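PDB 3R3H: O-methyltransferase, SAM-dependent from Legionella pneumophila subsp. pneumophila, which probably transfers a methyl group from S-adenosylmethionine to an oxygen atom of an acceptor molecule. Local coordinates for residues Asp145-Leu150 with Ser184-Glu189. Numbering follows the deposited sequence.
Sequences DKTNYL and SGQTRE
The carbonyl oxygen of G185 meets T147: T147 CG2 lies 3.6 Å from G185 O. One residue on, Q186 packs with its aliphatic part, its CG against the same T147 methyl and its CB 4.0 Å from K146 CB. K146 and Q186 have the closest pair of CA atoms across the contact, 5.2 Å apart. With CG beside its backbone N (chi1 -40°), K146 turns its amine away from Q186. K146 NZ donates to Y149 OH at 3.0 Å, and forms a salt bridge with D143 and a hydrogen bond with N170 OD1, while Y149 OH is hydrogen-bonded to D169 O. A turn later, E189 buries the largest area of any residue here. Its CG rests 3.5 Å from T147 CA, and its chain, bent at chi2 (-69°), brings OE2 near the first turn of helix 149-159, 3.7 Å from L150 N. A carboxylate there would probably be favoured by the helix dipole. The contact packs the segment leading from strand 137-143 into helix 149-159 against the N-terminal part of helix 185-198, which follows strand 164-169, within the Rossmann-like alpha/beta fold (strand order 3-2-1-4-5-7-6) of class I SAM-dependent methyltransferases.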
loop_
_atom_site.group_PDB
_atom_site.type_symbol
_atom_site.label_atom_id
_atom_site.label_comp_id
_atom_site.label_asym_id
_atom_site.label_seq_id
_atom_site.Cartn_x
_atom_site.Cartn_y
_atom_site.Cartn_z
ATOM N N ASP A 145 -12.202 -1.809 -18.825
ATOM C CA ASP A 145 -11.656 -1.279 -20.076
ATOM C C ASP A 145 -11.168 0.162 -19.922
ATOM O O ASP A 145 -11.907 1.058 -19.474
ATOM C CB ASP A 145 -12.676 -1.390 -21.212
ATOM C CG ASP A 145 -14.000 -0.740 -20.882
ATOM O OD1 ASP A 145 -14.631 -0.216 -21.825
ATOM O OD2 ASP A 145 -14.421 -0.765 -19.700
ATOM N N LYS A 146 -9.908 0.354 -20.305
ATOM C CA LYS A 146 -9.196 1.627 -20.194
ATOM C C LYS A 146 -9.831 2.860 -20.829
ATOM O O LYS A 146 -9.653 3.972 -20.324
ATOM C CB LYS A 146 -7.775 1.462 -20.737
ATOM C CG LYS A 146 -7.111 0.133 -20.354
ATOM C CD LYS A 146 -7.139 -0.112 -18.849
ATOM C CE LYS A 146 -6.981 -1.591 -18.537
ATOM N NZ LYS A 146 -7.190 -1.901 -17.094
ATOM N N THR A 147 -10.575 2.672 -21.916
ATOM C CA THR A 147 -11.189 3.802 -22.597
ATOM C C THR A 147 -12.436 4.367 -21.940
ATOM O O THR A 147 -13.171 5.128 -22.563
ATOM C CB THR A 147 -11.529 3.458 -24.048
ATOM O OG1 THR A 147 -12.472 2.375 -24.075
ATOM C CG2 THR A 147 -10.263 3.061 -24.804
ATOM N N ASN A 148 -12.693 3.994 -20.691
ATOM C CA ASN A 148 -13.854 4.531 -19.974
ATOM C C ASN A 148 -13.383 4.862 -18.578
ATOM O O ASN A 148 -14.168 5.219 -17.701
ATOM C CB ASN A 148 -15.003 3.521 -19.906
ATOM C CG ASN A 148 -15.826 3.488 -21.176
ATOM O OD1 ASN A 148 -15.805 2.503 -21.908
ATOM N ND2 ASN A 148 -16.551 4.575 -21.448
ATOM N N TYR A 149 -12.075 4.740 -18.398
ATOM C CA TYR A 149 -11.419 5.015 -17.132
ATOM C C TYR A 149 -11.788 6.373 -16.528
ATOM O O TYR A 149 -11.767 6.534 -15.313
ATOM C CB TYR A 149 -9.900 4.884 -17.326
ATOM C CG TYR A 149 -9.306 3.623 -16.716
ATOM C CD1 TYR A 149 -10.013 2.410 -16.702
ATOM C CD2 TYR A 149 -8.034 3.647 -16.138
ATOM C CE1 TYR A 149 -9.459 1.259 -16.120
ATOM C CE2 TYR A 149 -7.471 2.506 -15.553
ATOM C CZ TYR A 149 -8.184 1.322 -15.548
ATOM O OH TYR A 149 -7.600 0.221 -14.977
ATOM N N LEU A 150 -12.133 7.345 -17.369
ATOM C CA LEU A 150 -12.516 8.666 -16.877
ATOM C C LEU A 150 -13.927 8.596 -16.294
ATOM O O LEU A 150 -14.240 9.200 -15.254
ATOM C CB LEU A 150 -12.473 9.691 -18.011
ATOM C CG LEU A 150 -11.479 10.849 -17.818
ATOM C CD1 LEU A 150 -11.830 11.646 -16.553
ATOM C CD2 LEU A 150 -10.057 10.289 -17.725
ATOM N N SER A 184 -2.749 4.410 -29.568
ATOM C CA SER A 184 -3.972 3.709 -29.163
ATOM C C SER A 184 -4.751 4.491 -28.111
ATOM O O SER A 184 -4.164 5.118 -27.224
ATOM C CB SER A 184 -3.635 2.319 -28.622
ATOM O OG SER A 184 -2.751 2.407 -27.520
ATOM N N GLY A 185 -6.076 4.443 -28.217
ATOM C CA GLY A 185 -6.925 5.172 -27.296
ATOM C C GLY A 185 -6.910 4.687 -25.860
ATOM O O GLY A 185 -7.500 5.335 -24.995
ATOM N N GLN A 186 -6.257 3.555 -25.599
ATOM C CA GLN A 186 -6.189 3.010 -24.245
ATOM C C GLN A 186 -5.128 3.713 -23.431
ATOM O O GLN A 186 -5.355 4.067 -22.273
ATOM C CB GLN A 186 -5.886 1.521 -24.282
ATOM C CG GLN A 186 -6.957 0.743 -24.961
ATOM C CD GLN A 186 -6.379 -0.318 -25.855
ATOM O OE1 GLN A 186 -5.768 -1.276 -25.374
ATOM N NE2 GLN A 186 -6.547 -0.152 -27.174
ATOM N N THR A 187 -3.961 3.902 -24.035
ATOM C CA THR A 187 -2.879 4.595 -23.352
ATOM C C THR A 187 -3.170 6.098 -23.418
ATOM O O THR A 187 -2.552 6.895 -22.731
ATOM C CB THR A 187 -1.505 4.260 -23.992
ATOM O OG1 THR A 187 -0.902 5.452 -24.500
ATOM C CG2 THR A 187 -1.672 3.248 -25.119
ATOM N N ARG A 188 -4.136 6.466 -24.249
ATOM C CA ARG A 188 -4.531 7.854 -24.405
ATOM C C ARG A 188 -5.449 8.228 -23.249
ATOM O O ARG A 188 -5.445 9.360 -22.774
ATOM C CB ARG A 188 -5.256 8.034 -25.738
ATOM C CG ARG A 188 -5.871 9.394 -25.917
ATOM C CD ARG A 188 -6.908 9.351 -27.018
ATOM N NE ARG A 188 -7.631 10.613 -27.135
ATOM C CZ ARG A 188 -7.105 11.738 -27.601
ATOM N NH1 ARG A 188 -5.841 11.764 -27.999
ATOM N NH2 ARG A 188 -7.851 12.836 -27.678
ATOM N N GLU A 189 -6.242 7.258 -22.804
ATOM C CA GLU A 189 -7.179 7.449 -21.699
ATOM C C GLU A 189 -6.494 7.381 -20.349
ATOM O O GLU A 189 -6.859 8.088 -19.411
ATOM C CB GLU A 189 -8.256 6.388 -21.748
ATOM C CG GLU A 189 -9.448 6.799 -22.545
ATOM C CD GLU A 189 -10.229 7.906 -21.862
ATOM O OE1 GLU A 189 -10.427 8.971 -22.507
ATOM O OE2 GLU A 189 -10.641 7.707 -20.691
#